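Local coordinates for protein folylpolyglutamate synthase (FolC) (Helicobacter pylori, PDB 6K8C) that probably catalyses the ATP-dependent addition of glutamate to dihydropteroate, forming dihydrofolate, and lengthens the polyglutamate tail of reduced folates, at residues Gln46-His51 against Cys136-Leu141; Gly62-Leu67 against Met242-Ala247; Ser120-Ala125 against Asp150-Leu155; Lys157-Phe162 against Gly189-Ile194; Ile194-Glu199 against Val219-Ser224. All blocks are in the same frame, centred on the assembly; numbering follows the deposited sequence.

Contact 1. Residues Gln46-His51 against Cys136-Leu141; sequences QAKVIH and CDYLVL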
# COMPACT_ATOMS: atom_id res chain seq x y z
N GLN A 46 -2.73 -10.63 21.09
CA GLN A 46 -1.74 -10.09 22.01
C GLN A 46 -0.66 -9.26 21.33
O GLN A 46 -0.00 -8.46 22.01
CB GLN A 46 -1.08 -11.22 22.80
CG GLN A 46 -2.07 -12.29 23.24
CD GLN A 46 -1.40 -13.44 23.96
OE1 GLN A 46 -1.45 -14.59 23.53
NE2 GLN A 46 -0.77 -13.13 25.09
N ALA A 47 -0.47 -9.43 20.03
CA ALA A 47 0.52 -8.65 19.29
C ALA A 47 0.27 -7.16 19.47
O ALA A 47 -0.87 -6.70 19.55
CB ALA A 47 0.47 -9.01 17.81
N LYS A 48 1.35 -6.39 19.54
CA LYS A 48 1.23 -4.95 19.55
C LYS A 48 0.87 -4.48 18.14
O LYS A 48 1.48 -4.92 17.16
CB LYS A 48 2.52 -4.30 20.04
CG LYS A 48 2.81 -4.57 21.51
CD LYS A 48 4.11 -3.90 21.96
CE LYS A 48 4.53 -4.36 23.35
NZ LYS A 48 3.41 -4.27 24.33
N VAL A 49 -0.14 -3.63 18.04
CA VAL A 49 -0.74 -3.27 16.76
C VAL A 49 -0.27 -1.88 16.37
O VAL A 49 -0.42 -0.93 17.13
CB VAL A 49 -2.28 -3.32 16.83
CG1 VAL A 49 -2.89 -2.63 15.61
CG2 VAL A 49 -2.75 -4.75 16.95
N ILE A 50 0.28 -1.76 15.16
CA ILE A 50 0.70 -0.48 14.61
C ILE A 50 -0.25 -0.12 13.47
O ILE A 50 -0.33 -0.85 12.47
CB ILE A 50 2.16 -0.53 14.12
CG1 ILE A 50 3.08 -0.85 15.29
CG2 ILE A 50 2.54 0.81 13.51
CD1 ILE A 50 3.60 -2.26 15.28
N HIS A 51 -0.95 0.99 13.61
CA HIS A 51 -1.96 1.42 12.64
C HIS A 51 -1.31 2.40 11.67
O HIS A 51 -0.93 3.50 12.06
CB HIS A 51 -3.14 2.06 13.36
CG HIS A 51 -4.41 2.09 12.57
ND1 HIS A 51 -5.44 2.95 12.86
CD2 HIS A 51 -4.82 1.35 11.50
CE1 HIS A 51 -6.43 2.76 12.00
NE2 HIS A 51 -6.08 1.79 11.17
N CYS A 136 1.92 -13.56 16.54
CA CYS A 136 2.91 -12.57 16.15
C CYS A 136 3.23 -11.65 17.32
O CYS A 136 2.43 -11.45 18.23
CB CYS A 136 2.41 -11.74 14.97
SG CYS A 136 2.52 -12.60 13.41
N ASP A 137 4.43 -11.08 17.28
CA ASP A 137 4.79 -10.04 18.24
C ASP A 137 4.22 -8.69 17.85
O ASP A 137 3.87 -7.89 18.72
CB ASP A 137 6.31 -9.96 18.38
CG ASP A 137 6.92 -11.26 18.83
OD1 ASP A 137 6.62 -11.69 19.96
OD2 ASP A 137 7.68 -11.87 18.05
N TYR A 138 4.12 -8.42 16.55
CA TYR A 138 3.66 -7.13 16.05
C TYR A 138 2.74 -7.36 14.87
O TYR A 138 2.95 -8.27 14.06
CB TYR A 138 4.83 -6.22 15.63
CG TYR A 138 5.69 -5.78 16.80
CD1 TYR A 138 5.38 -4.63 17.51
CD2 TYR A 138 6.79 -6.53 17.20
CE1 TYR A 138 6.16 -4.23 18.59
CE2 TYR A 138 7.57 -6.14 18.27
CZ TYR A 138 7.25 -4.99 18.96
OH TYR A 138 8.03 -4.60 20.03
N LEU A 139 1.71 -6.52 14.78
CA LEU A 139 0.79 -6.51 13.65
C LEU A 139 0.80 -5.11 13.07
O LEU A 139 0.36 -4.16 13.72
CB LEU A 139 -0.62 -6.93 14.08
CG LEU A 139 -1.72 -6.78 13.04
CD1 LEU A 139 -1.40 -7.60 11.80
CD2 LEU A 139 -3.07 -7.17 13.62
N VAL A 140 1.35 -4.97 11.86
CA VAL A 140 1.40 -3.69 11.16
C VAL A 140 0.19 -3.65 10.25
O VAL A 140 0.12 -4.38 9.25
CB VAL A 140 2.71 -3.51 10.38
CG1 VAL A 140 2.77 -2.11 9.75
CG2 VAL A 140 3.92 -3.69 11.31
N LEU A 141 -0.77 -2.80 10.59
CA LEU A 141 -2.13 -2.84 10.07
C LEU A 141 -2.39 -1.58 9.26
O LEU A 141 -2.52 -0.49 9.82
CB LEU A 141 -3.12 -2.95 11.23
CG LEU A 141 -4.53 -3.52 11.04
CD1 LEU A 141 -4.48 -5.00 10.73
CD2 LEU A 141 -5.34 -3.25 12.29
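Strands 48-51 and 138-141 run parallel, 4.7 Å apart at the closest approach of their axes and 18° off exact alignment, with Lys48 facing Tyr138 and Ile50 facing Val140. Four backbone bonds alternate between the strands, from Lys48 N to Asp137 O, Leu139 N to Lys48 O, Ile50 N to Leu139 O and Leu141 N to Ile50 O. The last is the shortest at 2.7 Å and nearly straight at 173°, with the donor almost along the C=O axis. On one face Ile50 CD1 reaches across to Tyr138 CD1 at 3.7 Å, brought there by CG1 lying anti to the carbonyl carbon. Lys48 lies alongside the same ring, its CB 3.8 Å from Tyr138 CD1; helix 58-70 packs on this face through Leu65, Thr66 and Leu69. The other face carries Val49 and Leu139, side by side, and Leu141, whose CD2 is 4.2 Å from Val49 CG1. Here the His51 ring presents its CD2 edge to Leu141 O at 3.4 Å, while its NE2 is hydrogen-bonded to Thr152. Two neighbouring parallel strands, one leading directly into the P-loop and its helix, are characteristic of the central sheet of a P-loop NTPase-type Mur ligase domain.

Contact 2. Residues Gly62-Leu67 against Met242-Ala247; sequences GRFLTL and MNLEVA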
# COMPACT_ATOMS: atom_id res chain seq x y z
N GLY A 62 5.14 0.94 6.04
CA GLY A 62 4.79 -0.22 6.84
C GLY A 62 5.72 -1.39 6.63
O GLY A 62 6.07 -2.10 7.59
N ARG A 63 6.15 -1.61 5.39
CA ARG A 63 7.01 -2.76 5.13
C ARG A 63 8.42 -2.52 5.66
O ARG A 63 9.07 -3.46 6.13
CB ARG A 63 7.04 -3.07 3.63
CG ARG A 63 7.75 -4.39 3.27
CD ARG A 63 7.10 -5.62 3.92
NE ARG A 63 5.70 -5.74 3.52
CZ ARG A 63 5.29 -6.28 2.38
NH1 ARG A 63 6.16 -6.79 1.52
NH2 ARG A 63 3.99 -6.33 2.11
N PHE A 64 8.91 -1.28 5.59
CA PHE A 64 10.20 -0.94 6.19
C PHE A 64 10.19 -1.23 7.68
O PHE A 64 11.11 -1.85 8.22
CB PHE A 64 10.52 0.54 5.95
CG PHE A 64 11.33 0.81 4.71
CD1 PHE A 64 12.41 0.00 4.37
CD2 PHE A 64 11.03 1.89 3.90
CE1 PHE A 64 13.16 0.27 3.23
CE2 PHE A 64 11.77 2.17 2.76
CZ PHE A 64 12.84 1.36 2.43
N LEU A 65 9.14 -0.78 8.37
CA LEU A 65 9.00 -1.08 9.80
C LEU A 65 8.95 -2.58 10.04
O LEU A 65 9.61 -3.09 10.95
CB LEU A 65 7.75 -0.40 10.35
CG LEU A 65 7.37 -0.68 11.81
CD1 LEU A 65 8.48 -0.26 12.75
CD2 LEU A 65 6.08 0.03 12.17
N THR A 66 8.16 -3.30 9.23
CA THR A 66 8.07 -4.76 9.34
C THR A 66 9.44 -5.41 9.20
O THR A 66 9.78 -6.33 9.96
CB THR A 66 7.11 -5.30 8.26
OG1 THR A 66 5.80 -4.78 8.48
CG2 THR A 66 7.05 -6.83 8.30
N LEU A 67 10.24 -4.96 8.23
CA LEU A 67 11.56 -5.55 8.02
C LEU A 67 12.49 -5.27 9.20
O LEU A 67 13.25 -6.15 9.62
CB LEU A 67 12.18 -5.04 6.72
CG LEU A 67 11.45 -5.46 5.45
CD1 LEU A 67 12.10 -4.84 4.21
CD2 LEU A 67 11.35 -6.98 5.33
N MET A 242 12.15 9.56 3.06
CA MET A 242 11.41 9.94 4.26
C MET A 242 10.54 8.80 4.77
O MET A 242 10.29 8.70 5.98
CB MET A 242 10.56 11.18 3.98
CG MET A 242 9.84 11.74 5.21
SD MET A 242 10.93 12.35 6.52
CE MET A 242 12.15 13.22 5.56
N ASN A 243 10.08 7.91 3.88
CA ASN A 243 9.28 6.77 4.33
C ASN A 243 10.09 5.88 5.26
O ASN A 243 9.57 5.40 6.28
CB ASN A 243 8.76 5.99 3.13
CG ASN A 243 7.70 6.75 2.35
OD1 ASN A 243 7.13 7.71 2.85
ND2 ASN A 243 7.42 6.31 1.13
N LEU A 244 11.37 5.67 4.95
CA LEU A 244 12.22 4.89 5.84
C LEU A 244 12.53 5.65 7.13
O LEU A 244 12.62 5.04 8.20
CB LEU A 244 13.52 4.48 5.13
CG LEU A 244 14.54 3.67 5.95
CD1 LEU A 244 13.97 2.35 6.51
CD2 LEU A 244 15.79 3.40 5.12
N GLU A 245 12.73 6.97 7.04
CA GLU A 245 12.95 7.75 8.26
C GLU A 245 11.77 7.63 9.21
O GLU A 245 11.96 7.50 10.43
CB GLU A 245 13.21 9.22 7.93
CG GLU A 245 14.57 9.52 7.34
CD GLU A 245 15.70 9.40 8.36
OE1 GLU A 245 15.42 9.26 9.57
OE2 GLU A 245 16.87 9.47 7.94
N VAL A 246 10.55 7.67 8.67
CA VAL A 246 9.37 7.53 9.51
C VAL A 246 9.30 6.12 10.11
O VAL A 246 9.03 5.96 11.31
CB VAL A 246 8.10 7.87 8.71
CG1 VAL A 246 6.86 7.55 9.52
CG2 VAL A 246 8.13 9.34 8.28
N ALA A 247 9.55 5.10 9.30
CA ALA A 247 9.56 3.74 9.82
C ALA A 247 10.62 3.56 10.89
O ALA A 247 10.41 2.83 11.87
CB ALA A 247 9.77 2.73 8.69
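Gly62 O serves helix 58-70 itself, accepting both Thr66 N and Thr66 OG1, the hydroxyl at 2.8 Å. Arg63 is directed away and meets His78 and the ring of Phe92 instead. Phe64 is the main partner of helix 242-247. Leu244 CD1 sits over one face of the Phe64 ring, 3.7 Å from the centroid and 21° off the normal, a CH-pi contact in which the two side chains cross at about a right angle. Leu244 CG, anti to its backbone N, carries that methyl over the ring, while Leu244 CB touches Phe64 CE2 at 3.7 Å. Phe64 CB also meets Ala247 CB at 3.6 Å. Leu65 follows, its backbone N 3.6 Å from the same Ala247 methyl and its CD1 3.7 Å from Ala247 O. The small alanine thus lies close against the backbone of helix 62-67, where the short axes approach to 8.4 Å and cross at -48°. No hydrogen bond joins these two segments; Asn243 ND2 makes a weak one to nearby Ser60 OG. The packing sets helix 241-254 against the helix that follows the P-loop, as part of the helical layer on one face of the P-loop NTPase-type sheet.

Contact 3. Residues Ser120-Ala125 against Asp150-Leu155; sequences SYFEYA and DSTNAL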
# COMPACT_ATOMS: atom_id res chain seq x y z
N SER A 120 -18.12 -7.39 5.21
CA SER A 120 -17.75 -6.94 3.88
C SER A 120 -16.45 -7.62 3.45
O SER A 120 -15.76 -8.26 4.24
CB SER A 120 -17.58 -5.42 3.85
OG SER A 120 -16.34 -5.03 4.45
N TYR A 121 -16.12 -7.45 2.17
CA TYR A 121 -14.87 -7.99 1.63
C TYR A 121 -13.67 -7.56 2.48
O TYR A 121 -12.89 -8.40 2.96
CB TYR A 121 -14.71 -7.55 0.18
CG TYR A 121 -13.47 -8.03 -0.53
CD1 TYR A 121 -12.28 -7.30 -0.46
CD2 TYR A 121 -13.49 -9.18 -1.31
CE1 TYR A 121 -11.15 -7.73 -1.12
CE2 TYR A 121 -12.36 -9.61 -1.98
CZ TYR A 121 -11.19 -8.88 -1.88
OH TYR A 121 -10.06 -9.29 -2.55
N PHE A 122 -13.51 -6.26 2.68
CA PHE A 122 -12.35 -5.77 3.42
C PHE A 122 -12.44 -6.13 4.90
O PHE A 122 -11.41 -6.39 5.53
CB PHE A 122 -12.20 -4.26 3.25
CG PHE A 122 -10.98 -3.70 3.93
CD1 PHE A 122 -9.71 -3.97 3.43
CD2 PHE A 122 -11.09 -2.93 5.08
CE1 PHE A 122 -8.58 -3.46 4.06
CE2 PHE A 122 -9.96 -2.43 5.71
CZ PHE A 122 -8.70 -2.69 5.20
N GLU A 123 -13.65 -6.16 5.47
CA GLU A 123 -13.80 -6.58 6.86
C GLU A 123 -13.36 -8.03 7.05
O GLU A 123 -12.74 -8.36 8.07
CB GLU A 123 -15.25 -6.38 7.32
CG GLU A 123 -15.60 -4.90 7.50
CD GLU A 123 -17.09 -4.65 7.62
OE1 GLU A 123 -17.89 -5.60 7.49
OE2 GLU A 123 -17.47 -3.48 7.86
N TYR A 124 -13.65 -8.90 6.08
CA TYR A 124 -13.20 -10.29 6.18
C TYR A 124 -11.69 -10.40 6.06
O TYR A 124 -11.06 -11.20 6.76
CB TYR A 124 -13.89 -11.15 5.12
CG TYR A 124 -13.77 -12.62 5.40
CD1 TYR A 124 -14.32 -13.17 6.56
CD2 TYR A 124 -13.10 -13.47 4.53
CE1 TYR A 124 -14.21 -14.52 6.83
CE2 TYR A 124 -12.99 -14.82 4.79
CZ TYR A 124 -13.55 -15.34 5.95
OH TYR A 124 -13.43 -16.68 6.21
N ALA A 125 -11.09 -9.62 5.15
CA ALA A 125 -9.63 -9.58 5.05
C ALA A 125 -9.01 -9.17 6.38
O ALA A 125 -7.98 -9.73 6.79
CB ALA A 125 -9.20 -8.62 3.94
N ASP A 150 -13.13 3.00 9.43
CA ASP A 150 -12.45 1.88 8.80
C ASP A 150 -12.44 0.68 9.74
O ASP A 150 -12.43 0.83 10.97
CB ASP A 150 -11.02 2.27 8.43
CG ASP A 150 -10.38 1.29 7.47
OD1 ASP A 150 -10.76 1.29 6.28
OD2 ASP A 150 -9.50 0.51 7.91
N SER A 151 -12.46 -0.52 9.15
CA SER A 151 -12.50 -1.73 9.96
C SER A 151 -11.27 -1.86 10.85
O SER A 151 -11.37 -2.35 11.98
CB SER A 151 -12.65 -2.96 9.07
OG SER A 151 -11.46 -3.23 8.36
N THR A 152 -10.10 -1.42 10.37
CA THR A 152 -8.89 -1.53 11.17
C THR A 152 -8.94 -0.65 12.41
O THR A 152 -8.15 -0.87 13.34
CB THR A 152 -7.64 -1.19 10.35
OG1 THR A 152 -7.76 0.14 9.82
CG2 THR A 152 -7.47 -2.18 9.21
N ASN A 153 -9.85 0.32 12.46
CA ASN A 153 -10.00 1.17 13.63
C ASN A 153 -10.51 0.41 14.85
O ASN A 153 -10.37 0.91 15.98
CB ASN A 153 -10.96 2.32 13.33
CG ASN A 153 -10.25 3.54 12.81
OD1 ASN A 153 -9.21 3.93 13.34
ND2 ASN A 153 -10.79 4.14 11.76
N ALA A 154 -11.11 -0.77 14.67
CA ALA A 154 -11.72 -1.48 15.77
C ALA A 154 -10.71 -2.20 16.65
O ALA A 154 -11.03 -2.56 17.79
CB ALA A 154 -12.74 -2.50 15.25
N LEU A 155 -9.50 -2.42 16.16
CA LEU A 155 -8.48 -3.11 16.94
C LEU A 155 -7.79 -2.12 17.87
O LEU A 155 -7.57 -0.95 17.52
CB LEU A 155 -7.46 -3.77 16.01
CG LEU A 155 -7.84 -5.10 15.36
CD1 LEU A 155 -8.87 -4.91 14.27
CD2 LEU A 155 -6.60 -5.77 14.80
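A capping box at the start of helix 121-132 meets an Asx turn at the start of the 3-10 segment 151-154, between strands 138-142 and 159-162 of the Mur ligase middle domain. A glycerol, probably from the crystallisation liquor, lies about 4 Å from the Phe122 side chain. In the box, Glu123 N gives its hydrogen to Ser120 OG, and Ser120 N returns one to Glu123 OE1 at 2.9 Å and 173°, reaching the carboxylate from above its plane. Glu123 OE2 forms a salt bridge with Arg30, so both carboxylate oxygens are engaged, which probably helps keep the group charged. In the Asx turn, Asp150 OD2 takes Thr152 OG1 at 2.6 Å on its anti lone pair and Thr152 N at 3.2 Å from above the carboxylate plane. Thr152 OG1 is also hydrogen-bonded to His51 NE2, tying the turn to strand 48-53. Gly144 N also bonds OD2 and Gly146 N bonds OD1, so the acid is held at both oxygens by donors that should stabilise its negative charge. Between the two motifs no hydrogen bond forms. Phe122, with CG anti to its backbone N (chi1 -177°), extends its ring toward the turn, and CE2 meets Asp150 OD2 at 3.7 Å with the acid at the ring edge. The two planes are turned 50° apart. Glu123 CG touches Ser151 CB at 3.9 Å, beside Phe31 of helix 28-41. Ser151 OG, between its backbone N and carbonyl carbon, is hydrogen-bonded to Thr126 OG1 and lies 3.1 Å from Phe122 CE2.

Contact 4. Residues Lys157-Phe162 against Gly189-Ile194; sequences KTLSVF and GSLSII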
# COMPACT_ATOMS: atom_id res chain seq x y z
N LYS A 157 -4.84 -0.27 19.54
CA LYS A 157 -3.61 0.13 18.88
C LYS A 157 -2.55 0.50 19.91
O LYS A 157 -2.84 1.19 20.90
CB LYS A 157 -3.85 1.29 17.92
CG LYS A 157 -4.57 2.48 18.53
CD LYS A 157 -4.67 3.62 17.53
CE LYS A 157 -5.57 3.24 16.37
NZ LYS A 157 -6.96 3.73 16.56
N THR A 158 -1.33 0.03 19.67
CA THR A 158 -0.18 0.50 20.43
C THR A 158 0.33 1.82 19.87
O THR A 158 0.74 2.71 20.62
CB THR A 158 0.92 -0.55 20.38
OG1 THR A 158 0.39 -1.82 20.78
CG2 THR A 158 2.09 -0.17 21.28
N LEU A 159 0.31 1.97 18.55
CA LEU A 159 0.95 3.10 17.89
C LEU A 159 0.25 3.35 16.56
O LEU A 159 -0.13 2.40 15.88
CB LEU A 159 2.44 2.82 17.66
CG LEU A 159 3.27 3.83 16.89
CD1 LEU A 159 3.51 5.06 17.75
CD2 LEU A 159 4.59 3.18 16.48
N SER A 160 0.07 4.62 16.22
CA SER A 160 -0.36 5.01 14.88
C SER A 160 0.80 5.68 14.16
O SER A 160 1.59 6.41 14.77
CB SER A 160 -1.55 5.97 14.94
OG SER A 160 -2.65 5.37 15.60
N VAL A 161 0.93 5.40 12.86
CA VAL A 161 1.89 6.08 12.00
C VAL A 161 1.10 6.80 10.92
O VAL A 161 0.42 6.16 10.11
CB VAL A 161 2.90 5.10 11.38
CG1 VAL A 161 3.82 5.85 10.43
CG2 VAL A 161 3.70 4.40 12.47
N PHE A 162 1.17 8.13 10.91
CA PHE A 162 0.47 8.92 9.91
C PHE A 162 1.45 9.29 8.81
O PHE A 162 2.30 10.16 8.99
CB PHE A 162 -0.17 10.16 10.54
CG PHE A 162 -1.31 9.83 11.46
CD1 PHE A 162 -2.54 9.45 10.95
CD2 PHE A 162 -1.16 9.89 12.84
CE1 PHE A 162 -3.60 9.14 11.79
CE2 PHE A 162 -2.21 9.59 13.69
CZ PHE A 162 -3.44 9.20 13.16
N GLY A 189 -4.77 7.35 18.51
CA GLY A 189 -4.72 6.90 19.88
C GLY A 189 -3.80 7.75 20.73
O GLY A 189 -3.56 8.93 20.44
N SER A 190 -3.25 7.15 21.78
CA SER A 190 -2.47 7.90 22.74
C SER A 190 -1.04 8.17 22.27
O SER A 190 -0.39 9.06 22.83
CB SER A 190 -2.43 7.15 24.08
OG SER A 190 -1.78 5.90 23.94
N LEU A 191 -0.56 7.46 21.26
CA LEU A 191 0.83 7.55 20.82
C LEU A 191 0.87 7.45 19.31
O LEU A 191 0.45 6.44 18.74
CB LEU A 191 1.68 6.44 21.46
CG LEU A 191 3.17 6.42 21.12
CD1 LEU A 191 3.81 7.73 21.48
CD2 LEU A 191 3.86 5.25 21.83
N SER A 192 1.38 8.49 18.65
CA SER A 192 1.39 8.52 17.19
C SER A 192 2.64 9.21 16.67
O SER A 192 3.13 10.18 17.26
CB SER A 192 0.15 9.23 16.64
OG SER A 192 -1.04 8.64 17.14
N ILE A 193 3.13 8.70 15.55
CA ILE A 193 4.20 9.31 14.77
C ILE A 193 3.57 9.93 13.54
O ILE A 193 2.69 9.33 12.92
CB ILE A 193 5.25 8.25 14.39
CG1 ILE A 193 6.00 7.80 15.64
CG2 ILE A 193 6.23 8.79 13.35
CD1 ILE A 193 6.08 6.33 15.75
N ILE A 194 3.99 11.14 13.19
CA ILE A 194 3.44 11.80 12.02
C ILE A 194 4.58 12.20 11.08
O ILE A 194 5.51 12.90 11.49
CB ILE A 194 2.55 13.02 12.39
CG1 ILE A 194 1.87 13.58 11.14
CG2 ILE A 194 3.31 14.09 13.14
CD1 ILE A 194 0.51 14.19 11.42
O HOH W 1 -4.14 4.13 21.86
O HOH W 2 -1.65 4.82 20.07
O HOH W 3 -2.26 6.46 17.98
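The Phe162 ring turns an edge to Ser192, whose OG lies near the ring plane, 3.8 Å from CE2; Ile193 O approaches the ring obliquely, and the Phe162 side chain also touches Met188 outside the two segments. With Phe162 CG anti to its carbonyl carbon, the ring runs back alongside Ser192, while Phe162 CB rests against Ile194 CG1. On the reverse side of the strands, Ile193 CD1 presses between the two methyls of Leu159, 3.5 Å from CD1, which is tighter than usual carbon contact. Leu159 CD1 also touches Leu191 CG at 3.6 Å. Helix 241-254 packs on this side, through Val246 on Val161 and through Ala250 and Thr253 on Ile193. The strands 159-162 and 191-194 are parallel neighbours in the central sheet of the P-loop NTPase-type domain, joined through helix 177-185 in a beta-alpha-beta connection. Ser160 N bonds to Leu191 O, Ile193 N to Ser160 O, and Phe162 N to Ile193 O, the last at 2.8 Å and 176°. Where the strands begin, one water is gripped by four partners: it accepts from Gly189 N at 2.7 Å, donates to Leu191 O and Ser192 OG, and is bonded to Ser160 OG at 2.6 Å. Lys157 lays its CD 3.9 Å from Gly189 N and sends NZ on to Ala187 O.

Contact 5. Residues Ile194-Glu199 against Val219-Ser224; sequences IAPQQE and VQNEIS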
# COMPACT_ATOMS: atom_id res chain seq x y z
N ILE A 194 3.99 11.14 13.19
CA ILE A 194 3.44 11.80 12.02
C ILE A 194 4.58 12.20 11.08
O ILE A 194 5.51 12.90 11.49
CB ILE A 194 2.55 13.02 12.39
CG1 ILE A 194 1.87 13.58 11.14
CG2 ILE A 194 3.31 14.09 13.14
CD1 ILE A 194 0.51 14.19 11.42
N ALA A 195 4.51 11.71 9.84
CA ALA A 195 5.44 12.12 8.79
C ALA A 195 5.23 13.60 8.45
O ALA A 195 4.20 14.18 8.81
CB ALA A 195 5.22 11.25 7.55
N PRO A 196 6.19 14.23 7.78
CA PRO A 196 6.00 15.63 7.36
C PRO A 196 4.73 15.79 6.53
O PRO A 196 4.47 15.01 5.61
CB PRO A 196 7.26 15.94 6.55
CG PRO A 196 8.29 15.01 7.10
CD PRO A 196 7.54 13.74 7.42
N GLN A 197 3.93 16.79 6.89
CA GLN A 197 2.61 17.00 6.32
C GLN A 197 2.50 18.42 5.78
O GLN A 197 3.36 19.27 6.01
CB GLN A 197 1.50 16.78 7.36
CG GLN A 197 1.56 15.48 8.13
CD GLN A 197 1.03 14.32 7.33
OE1 GLN A 197 0.25 14.50 6.40
NE2 GLN A 197 1.46 13.11 7.68
N GLN A 198 1.40 18.67 5.08
CA GLN A 198 1.03 20.04 4.76
C GLN A 198 0.60 20.77 6.04
O GLN A 198 0.20 20.16 7.03
CB GLN A 198 -0.09 20.07 3.73
CG GLN A 198 0.35 19.63 2.35
CD GLN A 198 -0.80 19.58 1.36
OE1 GLN A 198 -1.45 20.60 1.10
NE2 GLN A 198 -1.06 18.41 0.80
N GLU A 199 0.69 22.11 5.99
CA GLU A 199 0.57 22.90 7.21
C GLU A 199 -0.78 22.71 7.89
O GLU A 199 -0.86 22.54 9.11
CB GLU A 199 0.81 24.38 6.89
CG GLU A 199 0.64 25.31 8.08
CD GLU A 199 0.58 26.76 7.66
OE1 GLU A 199 0.89 27.06 6.49
OE2 GLU A 199 0.23 27.61 8.51
N VAL A 219 7.93 13.85 12.94
CA VAL A 219 9.17 13.47 12.27
C VAL A 219 9.77 14.69 11.60
O VAL A 219 9.10 15.39 10.82
CB VAL A 219 8.91 12.35 11.24
CG1 VAL A 219 10.17 12.09 10.44
CG2 VAL A 219 8.46 11.08 11.95
N GLN A 220 11.04 14.97 11.91
CA GLN A 220 11.74 16.08 11.29
C GLN A 220 11.88 15.87 9.79
O GLN A 220 12.09 14.75 9.32
CB GLN A 220 13.13 16.24 11.91
CG GLN A 220 13.14 16.84 13.30
CD GLN A 220 14.42 17.62 13.56
OE1 GLN A 220 15.52 17.08 13.44
NE2 GLN A 220 14.28 18.89 13.91
N ASN A 221 11.77 16.96 9.03
CA ASN A 221 11.93 16.91 7.58
C ASN A 221 13.43 16.88 7.29
O ASN A 221 14.07 17.89 6.97
CB ASN A 221 11.24 18.10 6.92
CG ASN A 221 11.16 17.96 5.41
OD1 ASN A 221 11.99 17.29 4.79
ND2 ASN A 221 10.16 18.58 4.81
N GLU A 222 14.00 15.68 7.40
CA GLU A 222 15.44 15.51 7.48
C GLU A 222 15.78 14.05 7.20
O GLU A 222 15.17 13.16 7.81
CB GLU A 222 15.94 15.93 8.87
CG GLU A 222 17.36 15.52 9.20
CD GLU A 222 18.36 16.59 8.81
OE1 GLU A 222 18.06 17.39 7.90
OE2 GLU A 222 19.45 16.63 9.42
N ILE A 223 16.73 13.81 6.31
CA ILE A 223 17.14 12.45 5.96
C ILE A 223 18.54 12.21 6.51
O ILE A 223 19.49 12.93 6.17
CB ILE A 223 17.09 12.21 4.44
CG1 ILE A 223 15.63 12.18 3.97
CG2 ILE A 223 17.72 10.87 4.11
CD1 ILE A 223 15.41 12.89 2.65
N SER A 224 18.68 11.18 7.34
CA SER A 224 19.96 10.84 7.94
C SER A 224 20.90 10.24 6.90
O SER A 224 20.49 9.71 5.87
CB SER A 224 19.77 9.87 9.10
OG SER A 224 19.27 8.62 8.65
O HOH W 4 6.46 15.61 10.55
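Two loops leave the C-terminal ends of neighbouring parallel strands, 191-194 and 215-218, at the margin of the central sheet of the Mur ligase middle domain, and each leads into a helix. One direct hydrogen bond joins them: Val219 N donates to Ile194 O at 3.0 Å and 169°, almost along the C=O axis, prolonging the strand pairing by one step. A water strengthens the same junction, donating to Ile194 O at 3.0 Å and to Val219 O at 2.7 Å. Ile194 O is therefore gripped by a backbone N-H and a water together. Beyond the junction the loops meet through van der Waals contacts. Val219 lays CG2, anti to its carbonyl carbon, 3.5 Å from Ile194 O, and its CB makes an apolar contact with Pro196 CD at 4.3 Å. The proline ring bears on the backbone of 219-221, with CG 3.8 Å from Val219 O. From helix 241-254, Val246 touches both Ala195 and Val219, and Met242 touches Pro196. Polar ends fix the loops further along: the Gln197 amide bonds to Thr163 O and Ile165 N, and Ser224 OG caps helix 225-234 at Val227 N. At Asn221, the centre of an inverse gamma turn, CA lies 4.1 Å from Pro196 CG.

Contacts 1 and 4 are parts of one sheet, sewn together where His51 N meets Leu159 O and His51 O meets Val161 N, both at 2.8 Å. Contact 3 joins this line through Thr152 OG1, 2.7 Å from His51 NE2. Contact 2 packs on the sheet from one side, Leu65 CD2 reaching Ile50 CG2 at 3.9 Å. Contact 5 shares Ile194 with contact 4 and meets contact 2 where Glu245 OE2 and Ser224 N lie 2.6 Å apart. The P-loop runs from contact 1 into contact 2, where a bound citrate, probably from the crystallisation liquor, sits about 3 Å from the Asn243 side chain; contacts 3 and 5 are the farthest apart, their centres separated by 29 Å.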